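Local coordinates for FBP protein (Leishmania major, PDB 5OEY) that catalyses the magnesium-dependent hydrolysis of fructose 1,6-bisphosphate to fructose 6-phosphate and phosphate, working as a homotetramer, at the interface of chains A and B and the interface of chains A and C. Sequence-based numbering; all coordinates share one arbitrary frame. Chains: chain A/B/C, FBP protein.

Contact 1: the interface of chains A and B. Residues chain A 43, 47, 174-177, 192, 194; chain B 47, 129, 175.
The side-chain amide of B:Asn129 holds both polar backbone atoms of A:Ala176, in a two-fold interface of the class 1 fructose-1,6-bisphosphatase tetramer. Its ND2 donates to A:Ala176 O at 2.8 Å, lying above that carbonyl's plane, though the oxygen is in the amide plane of B:Asn129; its OD1 accepts from A:Ala176 N at 3.1 Å in a nearly straight bond. An asparagine suits the place because one flat group offers donor and acceptor side by side, and the paired bonds fix its rotation.

Charged groups gather where the ends of the two helices 27-48 meet. A:Arg47 NE makes a salt bridge of 2.6 Å to the carboxylate OE2 of A:Glu43, within one chain. B:Arg47, though poorly ordered, buries 152 Å². With CG anti to the backbone N (chi1 -168°) and a bend at chi2, its long chain brings a many-donor tip to carboxylate, hydroxyl and proline together: NH2 bonds weakly to A:Glu43 OE1 at 3.3 Å, tip to tip, and NH1 weakly to A:Thr177 OG1 at 3.1 Å. The two arginines also meet tip to tip, their guanidinium planes tilted 33° apart and offset, with B:Arg47 NE above the rim of A:Arg47; the shared carboxylate presumably eases their repulsion. B:Ser175 O sits over the centre of the opposite face of A:Arg47, 3.2 Å from CZ.

Apolar packing comes from A:Pro194, whose ring slides past B:Arg47, CB lying 3.8 Å from CZ.

One water links A:Ser175 N and OG to B:Asn129 O; another joins A:Thr177 N and A:Leu192 O to B:Arg47 O.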
loop_
_atom_site.group_PDB
_atom_site.type_symbol
_atom_site.label_atom_id
_atom_site.label_comp_id
_atom_site.label_asym_id
_atom_site.label_seq_id
_atom_site.Cartn_x
_atom_site.Cartn_y
_atom_site.Cartn_z
ATOM N N GLU A 43 0.301 8.264 -9.938
ATOM C CA GLU A 43 -0.742 7.611 -9.144
ATOM C C GLU A 43 -0.486 7.741 -7.623
ATOM O O GLU A 43 -1.396 8.060 -6.861
ATOM C CB GLU A 43 -0.838 6.140 -9.523
ATOM C CG GLU A 43 -2.081 5.427 -9.008
ATOM C CD GLU A 43 -2.071 5.075 -7.508
ATOM O OE1 GLU A 43 -1.015 4.602 -6.988
ATOM O OE2 GLU A 43 -3.160 5.239 -6.869
ATOM N N ARG A 47 -3.054 9.777 -5.033
ATOM C CA ARG A 47 -3.749 9.067 -3.950
ATOM C C ARG A 47 -3.581 9.759 -2.584
ATOM O O ARG A 47 -4.494 9.723 -1.755
ATOM C CB ARG A 47 -3.318 7.576 -3.916
ATOM C CG ARG A 47 -4.163 6.636 -3.046
ATOM C CD ARG A 47 -4.056 5.139 -3.474
ATOM N NE ARG A 47 -4.640 4.781 -4.773
ATOM C CZ ARG A 47 -5.949 4.611 -5.014
ATOM N NH1 ARG A 47 -6.866 4.822 -4.052
ATOM N NH2 ARG A 47 -6.344 4.255 -6.231
ATOM N N GLY A 174 -8.247 6.358 -11.189
ATOM C CA GLY A 174 -9.543 6.288 -10.532
ATOM C C GLY A 174 -9.436 5.311 -9.376
ATOM O O GLY A 174 -8.342 5.138 -8.806
ATOM N N SER A 175 -10.559 4.644 -9.075
ATOM C CA SER A 175 -10.635 3.679 -7.985
ATOM C C SER A 175 -9.661 2.556 -8.269
ATOM O O SER A 175 -9.116 1.956 -7.334
ATOM C CB SER A 175 -12.059 3.051 -7.820
ATOM O OG SER A 175 -13.199 3.796 -8.360
ATOM N N ALA A 176 -9.536 2.210 -9.549
ATOM C CA ALA A 176 -8.436 1.374 -10.039
ATOM C C ALA A 176 -7.605 2.235 -10.925
ATOM O O ALA A 176 -8.061 3.282 -11.350
ATOM C CB ALA A 176 -8.945 0.165 -10.816
ATOM N N THR A 177 -6.388 1.795 -11.218
ATOM C CA THR A 177 -5.506 2.544 -12.127
ATOM C C THR A 177 -5.329 1.779 -13.440
ATOM O O THR A 177 -4.763 0.687 -13.434
ATOM C CB THR A 177 -4.162 2.812 -11.480
ATOM O OG1 THR A 177 -4.387 3.498 -10.250
ATOM C CG2 THR A 177 -3.299 3.647 -12.380
ATOM N N LEU A 192 -3.268 -1.665 -12.794
ATOM C CA LEU A 192 -2.188 -1.681 -11.824
ATOM C C LEU A 192 -2.532 -2.595 -10.668
ATOM O O LEU A 192 -3.576 -2.464 -10.051
ATOM C CB LEU A 192 -1.925 -0.263 -11.295
ATOM C CG LEU A 192 -0.807 -0.041 -10.280
ATOM C CD1 LEU A 192 0.529 -0.532 -10.799
ATOM C CD2 LEU A 192 -0.719 1.439 -9.937
ATOM N N PRO A 194 -1.470 -2.850 -7.210
ATOM C CA PRO A 194 -0.643 -2.100 -6.266
ATOM C C PRO A 194 0.268 -2.969 -5.367
ATOM O O PRO A 194 1.295 -2.478 -4.901
ATOM C CB PRO A 194 -1.671 -1.335 -5.440
ATOM C CG PRO A 194 -2.876 -2.179 -5.476
ATOM C CD PRO A 194 -2.897 -2.795 -6.844
ATOM N N ARG B 47 -10.143 -1.746 -6.082
ATOM C CA ARG B 47 -8.849 -1.460 -6.695
ATOM C C ARG B 47 -8.285 -2.629 -7.505
ATOM O O ARG B 47 -7.602 -2.422 -8.513
ATOM C CB ARG B 47 -7.858 -0.964 -5.617
ATOM C CG ARG B 47 -6.568 -0.357 -6.167
ATOM C CD ARG B 47 -6.117 0.858 -5.396
ATOM N NE ARG B 47 -4.669 1.138 -5.405
ATOM C CZ ARG B 47 -3.929 1.611 -6.430
ATOM N NH1 ARG B 47 -4.442 1.883 -7.654
ATOM N NH2 ARG B 47 -2.615 1.814 -6.231
ATOM N N ASN B 129 -14.306 2.216 -14.721
ATOM C CA ASN B 129 -13.474 2.955 -13.771
ATOM C C ASN B 129 -13.948 4.373 -13.485
ATOM O O ASN B 129 -13.133 5.287 -13.284
ATOM C CB ASN B 129 -12.026 2.997 -14.242
ATOM C CG ASN B 129 -11.037 3.218 -13.106
ATOM O OD1 ASN B 129 -11.367 3.108 -11.922
ATOM N ND2 ASN B 129 -9.804 3.508 -13.469
ATOM N N SER B 175 -9.429 8.136 -7.340
ATOM C CA SER B 175 -7.960 8.132 -7.367
ATOM C C SER B 175 -7.408 8.310 -5.956
ATOM O O SER B 175 -6.359 7.764 -5.655
ATOM C CB SER B 175 -7.448 9.195 -8.309
ATOM O OG SER B 175 -7.990 10.436 -7.941
HETATM O O HOH W 1 -12.868 5.876 -10.363
HETATM O O HOH W 2 -5.470 -0.714 -9.543
#

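Contact 2: the interface of chains A and C. Residues chain A 17-18, 20; chain C 30, 87-89, 109.
A:Ile17, on the short N-terminal helix 12-19, packs its branch methyl CG2 against the methyl CG2 of C:Thr89, 3.6 Å away. This is part of a two-fold interface of the fructose-1,6-bisphosphatase homotetramer, and the patch is held by packing, with no N or O of one chain within bonding reach of the other. The two side chains slide past each other in opposite directions. In A:Ile17, CG2 stands anti to the backbone N while CG1 is anti to the carbonyl carbon (chi1 -72°), and this divides the work of the branched residue: CG2 meets C:Thr89 and also lies 3.7 Å from C:Ser87 O, whereas the longer arm carries CD1 toward C:Leu30 CD2, a looser approach of 4.2 Å. A beta-branched aliphatic chain suits a place with neighbours on two sides.

Within chain C, the hydroxyl OG1 of C:Thr89 sits between the backbone N and the carbonyl carbon (chi1 75°) and donates to C:Ser88 O at 2.5 Å. The methyl CG2, beside the backbone N, is turned to A:Ile17. Threonine thus serves both its own loop and the partner chain.

Two long basic chains meet beside this packing. A:Lys18 and C:Arg109 cross at about a right angle, with the guanidinium NH1 of C:Arg109 lying 3.3 Å from the lysine methylene CD. The lysine extends beyond its bend at chi2 (90°), offering its aliphatic length to the guanidinium. Two probably positive groups would be expected to repel, so the contact probably rests on the methylenes, and its detail is doubtful because C:Arg109 is poorly ordered.

The patch seats the N-terminal helix of one subunit against its neighbour, close in sequence to AMP-binding residues, and may thereby couple nucleotide binding to the arrangement of the tetramer.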
loop_
_atom_site.group_PDB
_atom_site.type_symbol
_atom_site.label_atom_id
_atom_site.label_comp_id
_atom_site.label_asym_id
_atom_site.label_seq_id
_atom_site.Cartn_x
_atom_site.Cartn_y
_atom_site.Cartn_z
ATOM N N ILE A 17 7.221 -7.405 -24.514
ATOM C CA ILE A 17 8.374 -8.221 -24.904
ATOM C C ILE A 17 7.935 -9.282 -25.910
ATOM O O ILE A 17 8.572 -9.455 -26.953
ATOM C CB ILE A 17 9.052 -8.860 -23.686
ATOM C CG1 ILE A 17 9.786 -7.781 -22.894
ATOM C CG2 ILE A 17 10.046 -9.942 -24.098
ATOM C CD1 ILE A 17 10.193 -8.191 -21.483
ATOM N N LYS A 18 6.845 -9.980 -25.594
ATOM C CA LYS A 18 6.213 -10.928 -26.520
ATOM C C LYS A 18 5.812 -10.284 -27.854
ATOM O O LYS A 18 6.009 -10.877 -28.886
ATOM C CB LYS A 18 4.958 -11.551 -25.893
ATOM C CG LYS A 18 4.473 -12.806 -26.632
ATOM C CD LYS A 18 5.076 -14.092 -26.121
ATOM C CE LYS A 18 4.648 -15.235 -27.030
ATOM N NZ LYS A 18 5.280 -16.520 -26.654
ATOM N N GLN A 20 7.026 -7.701 -29.538
ATOM C CA GLN A 20 8.143 -7.382 -30.426
ATOM C C GLN A 20 8.742 -8.671 -31.014
ATOM O O GLN A 20 8.684 -9.722 -30.355
ATOM C CB GLN A 20 9.216 -6.583 -29.684
ATOM C CG GLN A 20 8.746 -5.239 -29.162
ATOM C CD GLN A 20 9.789 -4.539 -28.295
ATOM O OE1 GLN A 20 10.946 -4.326 -28.681
ATOM N NE2 GLN A 20 9.382 -4.178 -27.096
ATOM N N LEU C 30 16.622 -6.522 -19.274
ATOM C CA LEU C 30 15.450 -7.378 -19.319
ATOM C C LEU C 30 15.518 -8.448 -18.256
ATOM O O LEU C 30 14.503 -8.784 -17.638
ATOM C CB LEU C 30 15.310 -8.031 -20.696
ATOM C CG LEU C 30 14.973 -7.147 -21.916
ATOM C CD1 LEU C 30 14.650 -8.047 -23.105
ATOM C CD2 LEU C 30 13.823 -6.169 -21.680
ATOM N N SER C 87 10.243 -15.858 -19.743
ATOM C CA SER C 87 9.577 -14.902 -20.637
ATOM C C SER C 87 10.436 -13.647 -20.918
ATOM O O SER C 87 10.119 -12.866 -21.806
ATOM C CB SER C 87 8.232 -14.497 -20.040
ATOM O OG SER C 87 8.429 -13.695 -18.894
ATOM N N SER C 88 11.525 -13.462 -20.175
ATOM C CA SER C 88 12.392 -12.291 -20.337
ATOM C C SER C 88 13.107 -12.234 -21.683
ATOM O O SER C 88 13.458 -11.161 -22.152
ATOM C CB SER C 88 13.465 -12.265 -19.254
ATOM O OG SER C 88 14.494 -13.201 -19.518
ATOM N N THR C 89 13.334 -13.403 -22.277
ATOM C CA THR C 89 14.111 -13.560 -23.522
ATOM C C THR C 89 15.624 -13.331 -23.352
ATOM O O THR C 89 16.349 -13.207 -24.337
ATOM C CB THR C 89 13.572 -12.703 -24.720
ATOM O OG1 THR C 89 13.907 -11.329 -24.560
ATOM C CG2 THR C 89 12.053 -12.860 -24.881
ATOM N N ARG C 109 13.178 -17.952 -27.941
ATOM C CA ARG C 109 13.030 -17.083 -26.754
ATOM C C ARG C 109 14.239 -17.189 -25.817
ATOM O O ARG C 109 14.118 -17.076 -24.587
ATOM C CB ARG C 109 11.734 -17.392 -26.020
ATOM C CG ARG C 109 10.453 -17.551 -26.924
ATOM C CD ARG C 109 9.298 -16.538 -26.660
ATOM N NE ARG C 109 9.742 -15.149 -26.888
ATOM C CZ ARG C 109 9.054 -14.179 -27.500
ATOM N NH1 ARG C 109 7.816 -14.373 -27.964
ATOM N NH2 ARG C 109 9.613 -12.973 -27.646
#

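Contact 1 and contact 2 lie about 27 Å apart between the centres of their C-alpha atoms and join chain A to two different neighbours. Helix 27-48 serves both: its C-terminal part supplies the arginine and glutamate of contact 1, while its N-terminal part supplies the leucine of contact 2. Because every subunit repeats both surfaces, the same helix in each copy runs between two kinds of interface, polar and charged at one, chiefly packed at the other. Residues at its start and just before it bind AMP, so this helix could carry a structural change from the nucleotide site through the homotetramer.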